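Glycosaminoglycan xylosylkinase (Hydra vulgaris, PDB 5XOM) probably phosphorylates the xylose of the glycosaminoglycan–protein linkage region, as a secretory-pathway kinase of the Fam20 family. Local coordinates at residues A[47-56]-A[69-80]; A[151-161]-A[204-214]. All blocks are in the same frame, centred on the assembly; numbering follows the deposited sequence.

Interaction 1: residues A[47-56]-A[69-80]; sequences IHAWDVWHDM and EIYKVLKAMSSA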
loop_
_atom_site.group_PDB
_atom_site.type_symbol
_atom_site.label_atom_id
_atom_site.label_comp_id
_atom_site.label_asym_id
_atom_site.label_seq_id
_atom_site.Cartn_x
_atom_site.Cartn_y
_atom_site.Cartn_z
ATOM N N ILE A 47 5.450 6.061 11.855
ATOM C CA ILE A 47 4.074 5.589 12.000
ATOM C C ILE A 47 4.104 4.307 12.820
ATOM O O ILE A 47 4.871 3.390 12.507
ATOM C CB ILE A 47 3.408 5.333 10.635
ATOM C CG1 ILE A 47 3.587 6.548 9.715
ATOM C CG2 ILE A 47 1.928 4.977 10.816
ATOM C CD1 ILE A 47 3.076 6.334 8.305
ATOM N N HIS A 48 3.291 4.239 13.873
ATOM C CA HIS A 48 3.271 3.032 14.688
ATOM C C HIS A 48 2.346 1.977 14.092
ATOM O O HIS A 48 1.297 2.292 13.521
ATOM C CB HIS A 48 2.855 3.317 16.128
ATOM C CG HIS A 48 3.127 2.168 17.048
ATOM N ND1 HIS A 48 2.231 1.138 17.238
ATOM C CD2 HIS A 48 4.220 1.855 17.787
ATOM C CE1 HIS A 48 2.746 0.257 18.078
ATOM N NE2 HIS A 48 3.953 0.667 18.424
ATOM N N ALA A 49 2.754 0.715 14.238
ATOM C CA ALA A 49 2.037 -0.393 13.614
ATOM C C ALA A 49 0.580 -0.469 14.064
ATOM O O ALA A 49 -0.301 -0.797 13.260
ATOM C CB ALA A 49 2.754 -1.705 13.911
ATOM N N TRP A 50 0.292 -0.181 15.338
ATOM C CA TRP A 50 -1.100 -0.306 15.757
ATOM C C TRP A 50 -1.980 0.735 15.082
ATOM O O TRP A 50 -3.164 0.479 14.848
ATOM C CB TRP A 50 -1.241 -0.214 17.278
ATOM C CG TRP A 50 -0.417 -1.184 18.106
ATOM C CD1 TRP A 50 0.022 -0.979 19.384
ATOM C CD2 TRP A 50 0.051 -2.499 17.732
ATOM N NE1 TRP A 50 0.732 -2.070 19.830
ATOM C CE2 TRP A 50 0.769 -3.013 18.836
ATOM C CE3 TRP A 50 -0.062 -3.285 16.578
ATOM C CZ2 TRP A 50 1.364 -4.272 18.820
ATOM C CZ3 TRP A 50 0.535 -4.535 16.564
ATOM C CH2 TRP A 50 1.238 -5.016 17.677
ATOM N N ASP A 51 -1.415 1.889 14.718
ATOM C CA ASP A 51 -2.177 2.862 13.944
ATOM C C ASP A 51 -2.376 2.388 12.509
ATOM O O ASP A 51 -3.433 2.629 11.912
ATOM C CB ASP A 51 -1.478 4.220 13.973
ATOM C CG ASP A 51 -1.579 4.902 15.329
ATOM O OD1 ASP A 51 -2.645 4.805 15.979
ATOM O OD2 ASP A 51 -0.590 5.541 15.741
ATOM N N VAL A 52 -1.367 1.728 11.932
ATOM C CA VAL A 52 -1.527 1.131 10.608
ATOM C C VAL A 52 -2.692 0.150 10.604
ATOM O O VAL A 52 -3.490 0.115 9.659
ATOM C CB VAL A 52 -0.218 0.458 10.161
ATOM C CG1 VAL A 52 -0.411 -0.244 8.823
ATOM C CG2 VAL A 52 0.905 1.493 10.079
ATOM N N TRP A 53 -2.801 -0.665 11.658
ATOM C CA TRP A 53 -3.904 -1.616 11.777
ATOM C C TRP A 53 -5.243 -0.896 11.889
ATOM O O TRP A 53 -6.203 -1.234 11.187
ATOM C CB TRP A 53 -3.663 -2.525 12.987
ATOM C CG TRP A 53 -4.824 -3.396 13.438
ATOM C CD1 TRP A 53 -5.265 -3.564 14.722
ATOM C CD2 TRP A 53 -5.661 -4.232 12.621
ATOM N NE1 TRP A 53 -6.323 -4.439 14.756
ATOM C CE2 TRP A 53 -6.586 -4.865 13.480
ATOM C CE3 TRP A 53 -5.721 -4.501 11.248
ATOM C CZ2 TRP A 53 -7.556 -5.755 13.013
ATOM C CZ3 TRP A 53 -6.690 -5.383 10.783
ATOM C CH2 TRP A 53 -7.595 -5.997 11.666
ATOM N N HIS A 54 -5.326 0.108 12.763
ATOM C CA HIS A 54 -6.601 0.789 12.971
ATOM C C HIS A 54 -7.063 1.522 11.717
ATOM O O HIS A 54 -8.267 1.594 11.455
ATOM C CB HIS A 54 -6.497 1.763 14.145
ATOM C CG HIS A 54 -6.373 1.095 15.479
ATOM N ND1 HIS A 54 -6.727 1.717 16.657
ATOM C CD2 HIS A 54 -5.928 -0.137 15.825
ATOM C CE1 HIS A 54 -6.510 0.896 17.669
ATOM N NE2 HIS A 54 -6.023 -0.235 17.191
ATOM N N ASP A 55 -6.132 2.062 10.932
ATOM C CA ASP A 55 -6.481 2.873 9.770
ATOM C C ASP A 55 -6.724 2.072 8.497
ATOM O O ASP A 55 -7.277 2.630 7.541
ATOM C CB ASP A 55 -5.384 3.902 9.482
ATOM C CG ASP A 55 -5.250 4.938 10.575
ATOM O OD1 ASP A 55 -6.234 5.166 11.315
ATOM O OD2 ASP A 55 -4.157 5.530 10.685
ATOM N N MET A 56 -6.321 0.803 8.432
ATOM C CA MET A 56 -6.484 0.073 7.182
ATOM C C MET A 56 -7.863 -0.558 7.036
ATOM O O MET A 56 -8.236 -0.935 5.921
ATOM C CB MET A 56 -5.395 -1.010 7.029
ATOM C CG MET A 56 -5.618 -2.301 7.809
ATOM S SD MET A 56 -4.470 -3.635 7.342
ATOM C CE MET A 56 -2.872 -2.883 7.652
ATOM N N GLU A 69 2.502 -2.543 4.448
ATOM C CA GLU A 69 1.633 -2.225 5.578
ATOM C C GLU A 69 1.361 -3.459 6.435
ATOM O O GLU A 69 1.381 -3.379 7.669
ATOM C CB GLU A 69 0.328 -1.609 5.076
ATOM C CG GLU A 69 0.518 -0.278 4.351
ATOM C CD GLU A 69 -0.787 0.479 4.139
ATOM O OE1 GLU A 69 -1.788 0.141 4.802
ATOM O OE2 GLU A 69 -0.808 1.422 3.321
ATOM N N ILE A 70 1.120 -4.609 5.801
ATOM C CA ILE A 70 0.783 -5.820 6.550
ATOM C C ILE A 70 2.005 -6.365 7.284
ATOM O O ILE A 70 1.923 -6.713 8.470
ATOM C CB ILE A 70 0.151 -6.871 5.617
ATOM C CG1 ILE A 70 -1.264 -6.429 5.249
ATOM C CG2 ILE A 70 0.084 -8.225 6.292
ATOM C CD1 ILE A 70 -2.222 -6.473 6.437
ATOM N N TYR A 71 3.161 -6.437 6.607
ATOM C CA TYR A 71 4.369 -6.912 7.289
ATOM C C TYR A 71 4.743 -6.012 8.455
ATOM O O TYR A 71 5.281 -6.489 9.460
ATOM C CB TYR A 71 5.561 -7.012 6.334
ATOM C CG TYR A 71 5.503 -8.161 5.352
ATOM C CD1 TYR A 71 4.288 -8.723 4.979
ATOM C CD2 TYR A 71 6.669 -8.707 4.822
ATOM C CE1 TYR A 71 4.228 -9.766 4.081
ATOM C CE2 TYR A 71 6.619 -9.761 3.920
ATOM C CZ TYR A 71 5.393 -10.280 3.555
ATOM O OH TYR A 71 5.309 -11.327 2.667
ATOM N N LYS A 72 4.480 -4.711 8.340
ATOM C CA LYS A 72 4.739 -3.808 9.455
ATOM C C LYS A 72 3.927 -4.212 10.679
ATOM O O LYS A 72 4.431 -4.184 11.808
ATOM C CB LYS A 72 4.416 -2.374 9.032
ATOM C CG LYS A 72 4.737 -1.301 10.058
ATOM C CD LYS A 72 4.534 0.068 9.427
ATOM C CE LYS A 72 4.794 1.175 10.409
ATOM N NZ LYS A 72 6.255 1.400 10.570
ATOM N N VAL A 73 2.661 -4.581 10.471
ATOM C CA VAL A 73 1.812 -5.004 11.579
ATOM C C VAL A 73 2.247 -6.375 12.095
ATOM O O VAL A 73 2.370 -6.583 13.307
ATOM C CB VAL A 73 0.335 -4.988 11.145
ATOM C CG1 VAL A 73 -0.556 -5.580 12.233
ATOM C CG2 VAL A 73 -0.099 -3.562 10.816
ATOM N N LEU A 74 2.511 -7.321 11.185
ATOM C CA LEU A 74 2.940 -8.661 11.595
ATOM C C LEU A 74 4.249 -8.612 12.375
ATOM O O LEU A 74 4.412 -9.318 13.379
ATOM C CB LEU A 74 3.082 -9.567 10.370
ATOM C CG LEU A 74 1.820 -9.822 9.543
ATOM C CD1 LEU A 74 2.111 -10.804 8.398
ATOM C CD2 LEU A 74 0.701 -10.369 10.441
ATOM N N LYS A 75 5.198 -7.789 11.926
ATOM C CA LYS A 75 6.465 -7.665 12.643
ATOM C C LYS A 75 6.247 -7.160 14.064
ATOM O O LYS A 75 6.890 -7.636 15.008
ATOM C CB LYS A 75 7.404 -6.727 11.885
ATOM C CG LYS A 75 8.792 -6.578 12.501
ATOM C CD LYS A 75 9.638 -5.636 11.651
ATOM C CE LYS A 75 11.017 -5.432 12.245
ATOM N NZ LYS A 75 11.743 -6.723 12.309
ATOM N N ALA A 76 5.338 -6.201 14.241
ATOM C CA ALA A 76 5.075 -5.696 15.584
ATOM C C ALA A 76 4.424 -6.760 16.457
ATOM O O ALA A 76 4.765 -6.893 17.637
ATOM C CB ALA A 76 4.195 -4.448 15.517
ATOM N N MET A 77 3.461 -7.506 15.903
ATOM C CA MET A 77 2.868 -8.620 16.644
ATOM C C MET A 77 3.927 -9.639 17.040
ATOM O O MET A 77 3.864 -10.227 18.127
ATOM C CB MET A 77 1.774 -9.306 15.820
ATOM C CG MET A 77 0.557 -8.442 15.501
ATOM S SD MET A 77 -0.430 -9.199 14.193
ATOM C CE MET A 77 -1.055 -10.670 15.027
ATOM N N SER A 78 4.902 -9.870 16.163
ATOM C CA SER A 78 5.905 -10.896 16.412
ATOM C C SER A 78 6.809 -10.536 17.582
ATOM O O SER A 78 7.214 -11.423 18.341
ATOM C CB SER A 78 6.727 -11.117 15.145
ATOM O OG SER A 78 7.892 -11.855 15.434
ATOM N N SER A 79 7.103 -9.249 17.780
ATOM C CA SER A 79 8.117 -8.846 18.745
ATOM C C SER A 79 7.609 -8.018 19.918
ATOM O O SER A 79 8.362 -7.834 20.880
ATOM C CB SER A 79 9.234 -8.061 18.038
ATOM O OG SER A 79 8.716 -6.898 17.416
ATOM N N ALA A 80 6.370 -7.529 19.887
ATOM C CA ALA A 80 5.884 -6.654 20.949
ATOM C C ALA A 80 5.914 -7.343 22.310
ATOM O O ALA A 80 5.608 -8.532 22.436
ATOM C CB ALA A 80 4.463 -6.182 20.645
HETATM O O HOH W 1 7.660 4.173 10.880
HETATM O O HOH W 2 -3.222 1.788 7.279
#

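Interaction 2: residues A[151-161]-A[204-214]; sequences PPVVGRYINLA and VTMEGALILWL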
loop_
_atom_site.group_PDB
_atom_site.type_symbol
_atom_site.label_atom_id
_atom_site.label_comp_id
_atom_site.label_asym_id
_atom_site.label_seq_id
_atom_site.Cartn_x
_atom_site.Cartn_y
_atom_site.Cartn_z
ATOM N N PRO A 151 -8.505 -11.061 10.146
ATOM C CA PRO A 151 -7.584 -10.259 10.942
ATOM C C PRO A 151 -6.129 -10.858 10.864
ATOM O O PRO A 151 -5.995 -12.067 10.721
ATOM C CB PRO A 151 -8.124 -10.341 12.367
ATOM C CG PRO A 151 -9.361 -11.139 12.311
ATOM C CD PRO A 151 -9.525 -11.745 10.965
ATOM N N PRO A 152 -5.143 -9.992 10.946
ATOM C CA PRO A 152 -3.739 -10.483 10.904
ATOM C C PRO A 152 -3.433 -11.533 11.969
ATOM O O PRO A 152 -3.854 -11.431 13.124
ATOM C CB PRO A 152 -2.923 -9.203 11.127
ATOM C CG PRO A 152 -3.790 -8.097 10.602
ATOM C CD PRO A 152 -5.238 -8.552 10.651
ATOM N N VAL A 153 -2.666 -12.550 11.562
ATOM C CA VAL A 153 -2.234 -13.651 12.424
ATOM C C VAL A 153 -0.731 -13.841 12.273
ATOM O O VAL A 153 -0.206 -13.839 11.154
ATOM C CB VAL A 153 -2.967 -14.962 12.078
ATOM C CG1 VAL A 153 -2.553 -16.072 13.038
ATOM C CG2 VAL A 153 -4.488 -14.760 12.073
ATOM N N VAL A 154 -0.039 -14.055 13.392
ATOM C CA VAL A 154 1.384 -14.371 13.361
ATOM C C VAL A 154 1.675 -15.545 14.290
ATOM O O VAL A 154 1.049 -15.693 15.349
ATOM C CB VAL A 154 2.249 -13.148 13.745
ATOM C CG1 VAL A 154 2.384 -13.012 15.260
ATOM C CG2 VAL A 154 3.596 -13.264 13.124
ATOM N N GLY A 155 2.612 -16.396 13.868
ATOM C CA GLY A 155 3.140 -17.411 14.748
ATOM C C GLY A 155 4.189 -16.836 15.679
ATOM O O GLY A 155 4.868 -15.858 15.365
ATOM N N ARG A 156 4.300 -17.434 16.863
ATOM C CA ARG A 156 5.287 -16.929 17.801
ATOM C C ARG A 156 5.621 -17.977 18.848
ATOM O O ARG A 156 4.742 -18.719 19.288
ATOM C CB ARG A 156 4.763 -15.672 18.483
ATOM C CG ARG A 156 5.725 -15.075 19.463
ATOM C CD ARG A 156 5.290 -13.655 19.784
ATOM N NE ARG A 156 5.896 -13.154 21.007
ATOM C CZ ARG A 156 5.729 -11.920 21.460
ATOM N NH1 ARG A 156 4.980 -11.024 20.806
ATOM N NH2 ARG A 156 6.328 -11.538 22.586
ATOM N N TYR A 157 6.891 -18.014 19.253
ATOM C CA TYR A 157 7.345 -18.848 20.361
ATOM C C TYR A 157 7.341 -18.013 21.635
ATOM O O TYR A 157 8.087 -17.036 21.742
ATOM C CB TYR A 157 8.742 -19.406 20.097
ATOM C CG TYR A 157 8.837 -20.306 18.881
ATOM C CD1 TYR A 157 8.391 -21.622 18.931
ATOM C CD2 TYR A 157 9.400 -19.847 17.695
ATOM C CE1 TYR A 157 8.484 -22.455 17.828
ATOM C CE2 TYR A 157 9.502 -20.676 16.584
ATOM C CZ TYR A 157 9.042 -21.976 16.658
ATOM O OH TYR A 157 9.143 -22.800 15.561
ATOM N N ILE A 158 6.489 -18.386 22.585
ATOM C CA ILE A 158 6.277 -17.633 23.818
ATOM C C ILE A 158 7.035 -18.309 24.949
ATOM O O ILE A 158 6.822 -19.497 25.218
ATOM C CB ILE A 158 4.784 -17.542 24.171
ATOM C CG1 ILE A 158 3.978 -16.913 23.026
ATOM C CG2 ILE A 158 4.610 -16.758 25.456
ATOM C CD1 ILE A 158 4.211 -15.427 22.849
ATOM N N ASN A 159 7.904 -17.562 25.627
ATOM C CA ASN A 159 8.502 -18.047 26.871
ATOM C C ASN A 159 7.490 -17.824 27.989
ATOM O O ASN A 159 7.338 -16.707 28.487
ATOM C CB ASN A 159 9.811 -17.326 27.170
ATOM C CG ASN A 159 10.475 -17.828 28.447
ATOM O OD1 ASN A 159 9.817 -18.095 29.453
ATOM N ND2 ASN A 159 11.788 -17.947 28.409
ATOM N N LEU A 160 6.800 -18.889 28.404
ATOM C CA LEU A 160 5.741 -18.726 29.396
ATOM C C LEU A 160 6.293 -18.214 30.720
ATOM O O LEU A 160 5.657 -17.390 31.384
ATOM C CB LEU A 160 4.999 -20.045 29.613
ATOM C CG LEU A 160 4.183 -20.617 28.456
ATOM C CD1 LEU A 160 3.656 -21.990 28.843
ATOM C CD2 LEU A 160 3.040 -19.670 28.081
ATOM N N ALA A 161 7.486 -18.675 31.110
ATOM C CA ALA A 161 8.043 -18.282 32.400
ATOM C C ALA A 161 8.425 -16.806 32.420
ATOM O O ALA A 161 8.133 -16.102 33.392
ATOM C CB ALA A 161 9.252 -19.155 32.739
ATOM N N VAL A 204 9.649 -24.537 28.709
ATOM C CA VAL A 204 8.815 -23.363 28.956
ATOM C C VAL A 204 8.469 -22.592 27.691
ATOM O O VAL A 204 7.814 -21.546 27.782
ATOM C CB VAL A 204 9.449 -22.412 29.995
ATOM C CG1 VAL A 204 9.704 -23.134 31.309
ATOM C CG2 VAL A 204 10.736 -21.825 29.463
ATOM N N THR A 205 8.874 -23.062 26.517
ATOM C CA THR A 205 8.657 -22.332 25.266
ATOM C C THR A 205 7.415 -22.883 24.576
ATOM O O THR A 205 7.400 -24.042 24.145
ATOM C CB THR A 205 9.881 -22.437 24.359
ATOM O OG1 THR A 205 11.022 -21.929 25.070
ATOM C CG2 THR A 205 9.688 -21.633 23.073
ATOM N N MET A 206 6.374 -22.061 24.463
ATOM C CA MET A 206 5.116 -22.516 23.886
ATOM C C MET A 206 4.883 -21.858 22.533
ATOM O O MET A 206 4.841 -20.625 22.424
ATOM C CB MET A 206 3.947 -22.253 24.834
ATOM C CG MET A 206 2.594 -22.647 24.266
ATOM S SD MET A 206 1.241 -22.143 25.329
ATOM C CE MET A 206 1.015 -23.601 26.295
ATOM N N GLU A 207 4.732 -22.695 21.512
ATOM C CA GLU A 207 4.397 -22.258 20.168
ATOM C C GLU A 207 2.904 -21.968 20.071
ATOM O O GLU A 207 2.078 -22.703 20.623
ATOM C CB GLU A 207 4.800 -23.351 19.170
ATOM C CG GLU A 207 4.483 -23.074 17.713
ATOM C CD GLU A 207 4.761 -24.277 16.812
ATOM O OE1 GLU A 207 4.030 -24.459 15.815
ATOM O OE2 GLU A 207 5.696 -25.050 17.105
ATOM N N GLY A 208 2.558 -20.902 19.358
ATOM C CA GLY A 208 1.158 -20.603 19.138
ATOM C C GLY A 208 0.978 -19.530 18.086
ATOM O O GLY A 208 1.937 -19.083 17.453
ATOM N N ALA A 209 -0.277 -19.123 17.909
ATOM C CA ALA A 209 -0.658 -18.092 16.954
ATOM C C ALA A 209 -1.294 -16.924 17.692
ATOM O O ALA A 209 -2.063 -17.122 18.637
ATOM C CB ALA A 209 -1.639 -18.644 15.904
ATOM N N LEU A 210 -0.961 -15.707 17.266
ATOM C CA LEU A 210 -1.554 -14.484 17.795
ATOM C C LEU A 210 -2.476 -13.892 16.738
ATOM O O LEU A 210 -2.068 -13.731 15.579
ATOM C CB LEU A 210 -0.471 -13.467 18.177
ATOM C CG LEU A 210 0.308 -13.611 19.493
ATOM C CD1 LEU A 210 1.065 -14.913 19.568
ATOM C CD2 LEU A 210 1.280 -12.455 19.647
ATOM N N ILE A 211 -3.711 -13.563 17.131
ATOM C CA ILE A 211 -4.701 -12.969 16.235
ATOM C C ILE A 211 -5.107 -11.612 16.795
ATOM O O ILE A 211 -5.546 -11.523 17.948
ATOM C CB ILE A 211 -5.940 -13.867 16.068
ATOM C CG1 ILE A 211 -5.539 -15.263 15.583
ATOM C CG2 ILE A 211 -6.928 -13.223 15.078
ATOM C CD1 ILE A 211 -5.486 -16.306 16.680
ATOM N N LEU A 212 -4.978 -10.566 15.976
ATOM C CA LEU A 212 -5.315 -9.211 16.403
ATOM C C LEU A 212 -6.800 -9.041 16.687
ATOM O O LEU A 212 -7.659 -9.459 15.900
ATOM C CB LEU A 212 -4.929 -8.182 15.343
ATOM C CG LEU A 212 -3.481 -7.774 15.152
ATOM C CD1 LEU A 212 -3.413 -6.765 14.022
ATOM C CD2 LEU A 212 -2.915 -7.190 16.440
ATOM N N TRP A 213 -7.092 -8.364 17.791
ATOM C CA TRP A 213 -8.425 -7.822 18.004
ATOM C C TRP A 213 -8.754 -6.762 16.968
ATOM O O TRP A 213 -7.905 -5.946 16.598
ATOM C CB TRP A 213 -8.524 -7.174 19.373
ATOM C CG TRP A 213 -8.803 -8.082 20.476
ATOM C CD1 TRP A 213 -8.514 -9.408 20.503
ATOM C CD2 TRP A 213 -9.438 -7.766 21.700
ATOM N NE1 TRP A 213 -8.926 -9.936 21.708
ATOM C CE2 TRP A 213 -9.499 -8.951 22.460
ATOM C CE3 TRP A 213 -9.956 -6.590 22.242
ATOM C CZ2 TRP A 213 -10.059 -8.993 23.730
ATOM C CZ3 TRP A 213 -10.509 -6.640 23.504
ATOM C CH2 TRP A 213 -10.560 -7.833 24.242
ATOM N N LEU A 214 -10.005 -6.755 16.529
ATOM C CA LEU A 214 -10.516 -5.610 15.803
ATOM C C LEU A 214 -10.632 -4.414 16.751
ATOM O O LEU A 214 -10.954 -4.584 17.932
ATOM C CB LEU A 214 -11.883 -5.930 15.188
ATOM C CG LEU A 214 -11.891 -6.623 13.821
ATOM C CD1 LEU A 214 -11.222 -7.995 13.883
ATOM C CD2 LEU A 214 -13.307 -6.750 13.311
HETATM O O HOH W 3 7.908 -25.055 15.165
#

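Interaction 1: residues A[47-56]-A[69-80]
Two N-terminal helices, 49-56 and 67-79, pack through a knobs-into-holes contact in which Val73 is the knob. Its side chain sits among Ala49, Val52, Trp53 and Met56. CG2 does the touching. It lies 3.9 Å from Val52 CG1, and the two valines slide past each other in opposite directions. The axes of segments 49-56 and 69-79 come within 8.8 Å and run 131° apart. Ala49 and Val73 have the closest CA atoms, 5.0 Å apart. Ala49 CB meets Ala76 CB at 3.5 Å, a tight fit between two small side chains.

Trp50 points its first bond away from helix 67-79, yet its six-membered ring comes back to it. With CG anti to the carbonyl carbon (chi1 -55°), CH2 lies 3.7 Å from Ala76 CB. Ala80 CB stands at the ring edge, near its plane, and Met77 CG lies by CZ3. The ring NE1 is bonded to Asp101 O. This helical pair lies over the five-stranded antiparallel sheet: Val73, Met77 and Trp53 all touch Leu212 of strand 205-212. The side chains of Met56 and Ile70 cross at about a right angle, SD 3.7 Å from CD1.

Two waters bridge the segments. The straight chain of Lys72 passes Val52 CG2 and bends only at its last torsion. One water accepts from both Lys72 NZ, at 3.1 Å, and Ile47 N. A second donates to Val52 O and, weakly, to Glu69 OE1. Glu69 OE2 is bonded to Ser66 OG of the second subunit, which also packs Val68 on Val52.

Interaction 2: residues A[151-161]-A[204-214]
Tyr157 and Glu207 lie side by side and point the same way, as a non-hydrogen-bonded pair of the antiparallel strands 153-159 and 205-212. Ring and carboxylate planes stand 77° apart, with Tyr157 CE1 3.9 Å from Glu207 OE2. One water joins their ends: at the ring edge, in plane, it lies 2.6 Å from Tyr157 OH and donates to Glu207 OE2. Glu207 OE1 is held by His132 and Arg117. Val153 and Ile211 run alongside each other on the same face, CG2 3.7 Å from CG1.

On the other face, Arg156 CB lies 3.9 Å from Leu210 CD1. CG anti to the backbone N and a chain extended to NE carry the guanidinium past Leu210, and NH2 salt-bridges Glu163 OE1. Past the end of strand 153-159, Leu160 crosses Met206, CG to CB at 4.0 Å.

The backbones bond in alternate pairs. Leu210 N to Val154 O is short (2.8 Å) and nearly straight, whereas Ile158 N approaches Met206 O from 36° above the carbonyl plane.

Strand 153-159 is outermost in this chain's five-stranded sheet, and strand 205-212 pairs on its other edge with strand 106-112. Helix 132-144 packs on Val153 and Ala209; helix 67-79 packs on Val154 and Leu212.

How the interactions relate
Interactions 1 and 2 follow one another along the chain, their centres 15 Å apart. They touch directly. Trp53 NE1 probably bonds to Trp213 O at 2.9 Å, which ties helix 49-56 to the residues just past strand 205-212. Arg156 NH1 reaches Met77 O at 3.0 Å, a probable hydrogen bond to the C-terminal part of helix 67-79, and Ala80 O takes the same nitrogen. Met77 CE also packs on Leu210 O at 3.3 Å. The helices pack against the sheet, consistent with the N-lobe of a kinase-like fold. The Val204 side chain, in interaction 2, is about 6 Å from a NAG, probably part of an N-linked glycan and not a mark of the active site.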